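Local structure of alanine racemase (Oenococcus oeni PSU-1, 3HUR) at residues D170-K175 with N236-M241; G88-S93 with T106-A111. The protein belongs to the alanine racemase family, joining an N-terminal TIM-barrel domain to a C-terminal domain built mainly of beta strands. All coordinates share one frame; numbering follows the deposited sequence.

Contact 1. Residues D170-K175 with N236-M241; sequences DEAGEK and NGELKM
Ala172 and Glu238 are joined by the one hydrogen bond between the two segments: the backbone N of Ala172 donates to OE2 of Glu238 over 3.0 Å. The bond is nearly straight (163° at the hydrogen), and the N-H meets the oxygen almost head-on, close to the extension of the CD-OE2 bond. CG of Glu238 stands anti to its own carbonyl carbon (chi1 -59°), and the extended chain beyond it carries the carboxylate across to the 170-175 backbone. There OE2 also lies 3.6 Å from CA of Glu171.

The tight part is a small apolar patch beside this bond. CD2 of Leu239 presses on CB of Ala172 at 3.5 Å, while its other branch, CD1, lies 4.0 Å from the carbonyl O of Glu171. Both methyls meet the same side of the chain that the glutamate grips.

The acidic side is looser. The Glu171 side chain sets off away from 236-241, although its CB still touches OE2 of Glu238, and its OE1 remains 5.7 Å from that oxygen. With Asp170 also near, the like charges might raise the proton affinity of these groups slightly, which the N-H of Ala172 would partly offset at Glu238. Glu171, Ala172 and Glu238 are all solvent-exposed, in contrast to the partly covered Leu239.

The contact lies at the protein surface. Residues 170-175 lead from barrel strand 157-163 into helix 174-191, whereas residues 236-241 belong to the connection from strand 222-223 to strand 251-263. Helix 206-211 lies against both, Asp170 touching its Ala207 and Leu239 its Trp211.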
ATOM      1  N   ASP A 170       7.044 -29.409   5.673  1.00 58.69           N
ATOM      2  CA  ASP A 170       5.910 -28.554   5.230  1.00 60.56           C
ATOM      3  C   ASP A 170       5.906 -28.195   3.738  1.00 62.19           C
ATOM      4  O   ASP A 170       5.009 -27.465   3.273  1.00 62.74           O
ATOM      5  CB  ASP A 170       5.857 -27.242   6.035  1.00 60.69           C
ATOM      6  CG  ASP A 170       7.030 -26.271   5.715  1.00 62.15           C
ATOM      7  OD1 ASP A 170       7.998 -26.653   5.013  1.00 63.21           O
ATOM      8  OD2 ASP A 170       6.987 -25.111   6.198  1.00 63.45           O
ATOM      9  N   GLU A 171       6.921 -28.673   3.009  1.00 63.63           N
ATOM     10  CA  GLU A 171       6.983 -28.549   1.554  1.00 64.62           C
ATOM     11  C   GLU A 171       6.510 -29.854   0.904  1.00 65.31           C
ATOM     12  O   GLU A 171       6.574 -30.925   1.512  1.00 65.83           O
ATOM     13  CB  GLU A 171       8.403 -28.187   1.116  1.00 64.73           C
ATOM     14  CG  GLU A 171       8.819 -26.781   1.526  1.00 66.56           C
ATOM     15  CD  GLU A 171      10.296 -26.478   1.255  1.00 69.82           C
ATOM     16  OE1 GLU A 171      10.875 -27.113   0.339  1.00 73.10           O
ATOM     17  OE2 GLU A 171      10.877 -25.604   1.954  1.00 69.89           O
ATOM     18  N   ALA A 172       6.014 -29.744  -0.327  1.00 66.28           N
ATOM     19  CA  ALA A 172       5.555 -30.895  -1.149  1.00 66.40           C
ATOM     20  C   ALA A 172       6.571 -31.250  -2.240  1.00 66.48           C
ATOM     21  O   ALA A 172       7.308 -30.375  -2.721  1.00 66.11           O
ATOM     22  CB  ALA A 172       4.210 -30.555  -1.812  1.00 66.45           C
ATOM     23  N   GLY A 173       6.613 -32.528  -2.632  1.00 66.78           N
ATOM     24  CA  GLY A 173       7.389 -32.934  -3.822  1.00 66.89           C
ATOM     25  C   GLY A 173       8.424 -34.044  -3.638  1.00 66.85           C
ATOM     26  O   GLY A 173       8.373 -34.827  -2.686  1.00 67.50           O
ATOM     27  N   GLU A 174       9.355 -34.107  -4.584  1.00 66.17           N
ATOM     28  CA  GLU A 174      10.331 -35.179  -4.666  1.00 65.81           C
ATOM     29  C   GLU A 174      11.687 -34.680  -4.153  1.00 64.39           C
ATOM     30  O   GLU A 174      12.380 -35.398  -3.412  1.00 64.14           O
ATOM     31  CB  GLU A 174      10.441 -35.676  -6.134  1.00 66.45           C
ATOM     32  CG  GLU A 174      10.465 -37.222  -6.328  1.00 68.86           C
ATOM     33  CD  GLU A 174       9.117 -37.927  -6.011  1.00 72.46           C
ATOM     34  OE1 GLU A 174       8.071 -37.244  -5.856  1.00 74.12           O
ATOM     35  OE2 GLU A 174       9.108 -39.182  -5.919  1.00 74.86           O
ATOM     36  N   LYS A 175      12.067 -33.464  -4.555  1.00 62.88           N
ATOM     37  CA  LYS A 175      13.343 -32.879  -4.117  1.00 61.87           C
ATOM     38  C   LYS A 175      13.295 -32.676  -2.586  1.00 60.62           C
ATOM     39  O   LYS A 175      14.332 -32.670  -1.905  1.00 60.42           O
ATOM     40  CB  LYS A 175      13.658 -31.575  -4.879  1.00 61.56           C
ATOM     41  N   ASN A 236       1.336 -23.564   3.803  1.00 50.43           N
ATOM     42  CA  ASN A 236       0.854 -22.485   2.907  1.00 51.93           C
ATOM     43  C   ASN A 236       0.349 -22.918   1.541  1.00 52.30           C
ATOM     44  O   ASN A 236       0.909 -22.572   0.523  1.00 52.85           O
ATOM     45  CB  ASN A 236       1.788 -21.244   2.851  1.00 52.58           C
ATOM     46  CG  ASN A 236       3.140 -21.506   2.227  1.00 56.67           C
ATOM     47  OD1 ASN A 236       4.173 -21.463   2.917  1.00 61.74           O
ATOM     48  ND2 ASN A 236       3.167 -21.698   0.903  1.00 62.05           N
ATOM     49  N   GLY A 237      -0.731 -23.681   1.533  1.00 53.09           N
ATOM     50  CA  GLY A 237      -1.324 -24.157   0.279  1.00 54.13           C
ATOM     51  C   GLY A 237      -0.844 -25.521  -0.226  1.00 54.75           C
ATOM     52  O   GLY A 237      -1.663 -26.335  -0.680  1.00 55.40           O
ATOM     53  N   GLU A 238       0.462 -25.788  -0.101  1.00 54.50           N
ATOM     54  CA  GLU A 238       1.101 -26.980  -0.678  1.00 54.13           C
ATOM     55  C   GLU A 238       0.474 -28.342  -0.352  1.00 53.65           C
ATOM     56  O   GLU A 238       0.244 -29.122  -1.261  1.00 53.80           O
ATOM     57  CB  GLU A 238       2.603 -26.966  -0.385  1.00 54.26           C
ATOM     58  CG  GLU A 238       3.270 -25.695  -0.959  1.00 55.80           C
ATOM     59  CD  GLU A 238       4.778 -25.790  -1.149  1.00 59.28           C
ATOM     60  OE1 GLU A 238       5.402 -24.713  -1.296  1.00 60.20           O
ATOM     61  OE2 GLU A 238       5.350 -26.916  -1.165  1.00 61.67           O
ATOM     62  N   LEU A 239       0.164 -28.626   0.908  1.00 53.25           N
ATOM     63  CA  LEU A 239      -0.369 -29.938   1.297  1.00 52.90           C
ATOM     64  C   LEU A 239      -1.732 -29.797   1.913  1.00 53.06           C
ATOM     65  O   LEU A 239      -2.051 -28.741   2.431  1.00 54.31           O
ATOM     66  CB  LEU A 239       0.554 -30.619   2.313  1.00 52.92           C
ATOM     67  CG  LEU A 239       2.026 -30.727   1.913  1.00 52.79           C
ATOM     68  CD1 LEU A 239       2.896 -31.090   3.103  1.00 52.24           C
ATOM     69  CD2 LEU A 239       2.175 -31.719   0.762  1.00 52.62           C
ATOM     70  N   LYS A 240      -2.524 -30.865   1.895  1.00 52.86           N
ATOM     71  CA  LYS A 240      -3.875 -30.836   2.434  1.00 53.09           C
ATOM     72  C   LYS A 240      -3.848 -31.432   3.823  1.00 53.33           C
ATOM     73  O   LYS A 240      -3.159 -32.415   4.059  1.00 53.93           O
ATOM     74  CB  LYS A 240      -4.839 -31.637   1.544  1.00 53.03           C
ATOM     75  N   MET A 241      -4.603 -30.864   4.756  1.00 53.01           N
ATOM     76  CA  MET A 241      -4.579 -31.377   6.127  1.00 52.44           C
ATOM     77  C   MET A 241      -5.142 -32.810   6.136  1.00 53.71           C
ATOM     78  O   MET A 241      -6.044 -33.125   5.380  1.00 54.24           O
ATOM     79  CB  MET A 241      -5.316 -30.413   7.102  1.00 51.16           C
ATOM     80  CG  MET A 241      -4.558 -29.081   7.311  1.00 46.21           C
ATOM     81  SD  MET A 241      -3.048 -29.190   8.313  1.00 35.43           S
ATOM     82  CE  MET A 241      -3.918 -29.755   9.758  1.00 33.63           C
TER

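Contact 2. Residues G88-S93 with T106-A111; sequences GAWDYS and TIPSLA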
ATOM      1  N   GLY A  88      17.380 -18.884  21.399  1.00 40.32           N
ATOM      2  CA  GLY A  88      18.633 -18.397  20.820  1.00 39.39           C
ATOM      3  C   GLY A  88      19.449 -17.634  21.825  1.00 39.82           C
ATOM      4  O   GLY A  88      20.211 -16.734  21.467  1.00 41.22           O
ATOM      5  N   ALA A  89      19.302 -17.982  23.091  1.00 39.10           N
ATOM      6  CA  ALA A  89      19.985 -17.268  24.126  1.00 39.27           C
ATOM      7  C   ALA A  89      20.895 -18.249  24.907  1.00 39.57           C
ATOM      8  O   ALA A  89      20.472 -19.333  25.292  1.00 38.56           O
ATOM      9  CB  ALA A  89      18.971 -16.590  25.040  1.00 38.46           C
ATOM     10  N   TRP A  90      22.151 -17.860  25.095  1.00 40.32           N
ATOM     11  CA  TRP A  90      23.105 -18.674  25.795  1.00 41.71           C
ATOM     12  C   TRP A  90      24.307 -17.886  26.275  1.00 43.69           C
ATOM     13  O   TRP A  90      25.379 -18.450  26.416  1.00 44.25           O
ATOM     14  CB  TRP A  90      23.540 -19.863  24.907  1.00 41.45           C
ATOM     15  CG  TRP A  90      24.015 -19.463  23.586  1.00 40.23           C
ATOM     16  CD1 TRP A  90      25.158 -18.787  23.312  1.00 42.29           C
ATOM     17  CD2 TRP A  90      23.375 -19.702  22.333  1.00 36.10           C
ATOM     18  NE1 TRP A  90      25.261 -18.569  21.954  1.00 42.82           N
ATOM     19  CE2 TRP A  90      24.179 -19.130  21.336  1.00 38.58           C
ATOM     20  CE3 TRP A  90      22.193 -20.325  21.960  1.00 37.74           C
ATOM     21  CZ2 TRP A  90      23.846 -19.170  19.986  1.00 38.75           C
ATOM     22  CZ3 TRP A  90      21.844 -20.361  20.617  1.00 37.68           C
ATOM     23  CH2 TRP A  90      22.667 -19.782  19.644  1.00 38.63           C
ATOM     24  N   ASP A  91      24.135 -16.593  26.551  1.00 46.19           N
ATOM     25  CA  ASP A  91      25.227 -15.761  27.077  1.00 48.06           C
ATOM     26  C   ASP A  91      25.613 -16.242  28.443  1.00 48.11           C
ATOM     27  O   ASP A  91      24.768 -16.396  29.305  1.00 48.95           O
ATOM     28  CB  ASP A  91      24.806 -14.297  27.240  1.00 49.07           C
ATOM     29  CG  ASP A  91      24.894 -13.505  25.960  1.00 52.62           C
ATOM     30  OD1 ASP A  91      25.704 -13.870  25.068  1.00 57.33           O
ATOM     31  OD2 ASP A  91      24.142 -12.497  25.860  1.00 56.33           O
ATOM     32  N   TYR A  92      26.897 -16.425  28.656  1.00 48.72           N
ATOM     33  CA  TYR A  92      27.402 -16.854  29.953  1.00 48.94           C
ATOM     34  C   TYR A  92      27.014 -15.903  31.054  1.00 49.64           C
ATOM     35  O   TYR A  92      26.929 -16.302  32.220  1.00 50.37           O
ATOM     36  CB  TYR A  92      28.925 -16.918  29.923  1.00 48.67           C
ATOM     37  CG  TYR A  92      29.546 -18.041  29.112  1.00 47.33           C
ATOM     38  CD1 TYR A  92      28.815 -19.156  28.716  1.00 46.34           C
ATOM     39  CD2 TYR A  92      30.896 -17.992  28.780  1.00 47.34           C
ATOM     40  CE1 TYR A  92      29.426 -20.186  27.990  1.00 47.58           C
ATOM     41  CE2 TYR A  92      31.503 -19.001  28.073  1.00 47.08           C
ATOM     42  CZ  TYR A  92      30.771 -20.096  27.695  1.00 47.64           C
ATOM     43  OH  TYR A  92      31.395 -21.084  26.991  1.00 51.11           O
ATOM     44  N   SER A  93      26.827 -14.640  30.687  1.00 50.14           N
ATOM     45  CA  SER A  93      26.399 -13.612  31.618  1.00 50.14           C
ATOM     46  C   SER A  93      24.941 -13.767  32.070  1.00 49.52           C
ATOM     47  O   SER A  93      24.571 -13.226  33.104  1.00 49.85           O
ATOM     48  CB  SER A  93      26.622 -12.216  31.002  1.00 50.28           C
ATOM     49  OG  SER A  93      25.882 -12.045  29.806  1.00 51.28           O
ATOM     50  N   THR A 106      19.717 -23.677  24.827  1.00 36.26           N
ATOM     51  CA  THR A 106      20.290 -24.506  23.792  1.00 36.85           C
ATOM     52  C   THR A 106      21.819 -24.488  23.911  1.00 37.15           C
ATOM     53  O   THR A 106      22.412 -23.464  24.230  1.00 36.32           O
ATOM     54  CB  THR A 106      19.860 -24.057  22.373  1.00 36.65           C
ATOM     55  OG1 THR A 106      18.636 -24.695  21.997  1.00 37.72           O
ATOM     56  CG2 THR A 106      20.879 -24.437  21.360  1.00 37.52           C
ATOM     57  N   ILE A 107      22.437 -25.648  23.698  1.00 37.79           N
ATOM     58  CA  ILE A 107      23.866 -25.721  23.620  1.00 39.06           C
ATOM     59  C   ILE A 107      24.207 -25.498  22.161  1.00 39.60           C
ATOM     60  O   ILE A 107      23.777 -26.265  21.295  1.00 39.71           O
ATOM     61  CB  ILE A 107      24.432 -27.076  24.044  1.00 39.50           C
ATOM     62  CG1 ILE A 107      23.990 -27.433  25.458  1.00 40.28           C
ATOM     63  CG2 ILE A 107      25.944 -26.994  23.975  1.00 38.83           C
ATOM     64  CD1 ILE A 107      24.583 -28.725  25.999  1.00 40.15           C
ATOM     65  N   PRO A 108      24.978 -24.453  21.880  1.00 40.13           N
ATOM     66  CA  PRO A 108      25.167 -24.067  20.506  1.00 41.46           C
ATOM     67  C   PRO A 108      26.366 -24.690  19.823  1.00 42.53           C
ATOM     68  O   PRO A 108      26.390 -24.745  18.587  1.00 42.71           O
ATOM     69  CB  PRO A 108      25.378 -22.554  20.624  1.00 41.41           C
ATOM     70  CG  PRO A 108      26.110 -22.418  21.870  1.00 40.09           C
ATOM     71  CD  PRO A 108      25.462 -23.411  22.794  1.00 39.96           C
ATOM     72  N   SER A 109      27.364 -25.101  20.616  1.00 43.84           N
ATOM     73  CA  SER A 109      28.672 -25.553  20.102  1.00 44.36           C
ATOM     74  C   SER A 109      29.477 -26.264  21.195  1.00 44.72           C
ATOM     75  O   SER A 109      29.316 -25.940  22.368  1.00 44.41           O
ATOM     76  CB  SER A 109      29.488 -24.351  19.580  1.00 44.04           C
ATOM     77  OG  SER A 109      30.267 -23.779  20.621  1.00 44.08           O
ATOM     78  N   LEU A 110      30.369 -27.185  20.802  1.00 45.28           N
ATOM     79  CA  LEU A 110      31.298 -27.815  21.755  1.00 45.60           C
ATOM     80  C   LEU A 110      32.153 -26.796  22.497  1.00 45.70           C
ATOM     81  O   LEU A 110      32.337 -26.896  23.715  1.00 45.50           O
ATOM     82  CB  LEU A 110      32.200 -28.868  21.088  1.00 45.84           C
ATOM     83  CG  LEU A 110      33.017 -29.743  22.071  1.00 46.33           C
ATOM     84  CD1 LEU A 110      32.104 -30.595  22.921  1.00 43.24           C
ATOM     85  CD2 LEU A 110      34.034 -30.620  21.343  1.00 46.40           C
ATOM     86  N   ALA A 111      32.666 -25.805  21.789  1.00 46.54           N
ATOM     87  CA  ALA A 111      33.458 -24.755  22.459  1.00 47.56           C
ATOM     88  C   ALA A 111      32.716 -24.144  23.682  1.00 48.15           C
ATOM     89  O   ALA A 111      33.278 -24.012  24.790  1.00 47.46           O
ATOM     90  CB  ALA A 111      33.855 -23.674  21.457  1.00 47.60           C
TER
HETATM   91  O   HOH W   1      18.993 -20.834  24.118  1.00 25.94           O
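This is a CH-pi contact between Trp90 and Pro108 at the surface of the barrel domain, joining the loops that follow two adjacent parallel strands, 84-86 and 103-107. CB of Pro108 sits over the six-membered ring of Trp90, 3.7 Å from its centroid and only 11° off the ring normal. CG of the proline reaches farther across the indole, lying 3.9 Å from NE1 of Trp90, so the proline covers both rings. The carbonyl O of Gly88 lies above the opposite face, displaced toward the rim. CB of Trp90 points toward 106-111, CG falls between the backbone N and the carbonyl carbon (chi1 53°), and chi2 then turns a face of the indole to the proline.

Thr106, at the strand, adds a more glancing approach. Its carbonyl O is 3.8 Å from CB of Trp90, and its CG2 lies 4.3 Å from CZ3 of the indole. A water accepts from N of Thr106 at 3.0 Å; it also lies next to O of Ala89, but modelled too close to be relied on, so a bridge between the backbones is doubtful.

Trp112 ties the two loops together further, its NE1 bonding to the carbonyl O of Trp90 and its ring meeting the indole nearly perpendicularly. The hydroxyl of Tyr92 bonds to the carbonyl O of Trp112, and Leu3 of the second subunit packs on Trp90.

No direct hydrogen bond joins the two segments. Between them the attraction is mainly dispersion and the weak pull of an electron-rich indole face on slightly positive C-H groups, an interaction set by CB and CG of the proline lying over that face.

How the contacts relate
Contact 2 closes before contact 1 opens along the chain. Their centres are 33 Å apart and their nearest atoms about 19 Å, so neither touches the other. They share the parallel sheet of the barrel: 88-93, 106-111 and 170-175 all follow strands of it, namely 84-86, 103-107 and 157-163, and strand 123-128 separates the last two. Contact 2 therefore links neighbouring strand-to-helix loops within the barrel domain. Contact 1 instead brings one such loop against the chain that follows the barrel strand 222-223 and runs on to strand 251-263 of the other sheet, close to the passage between the two domains.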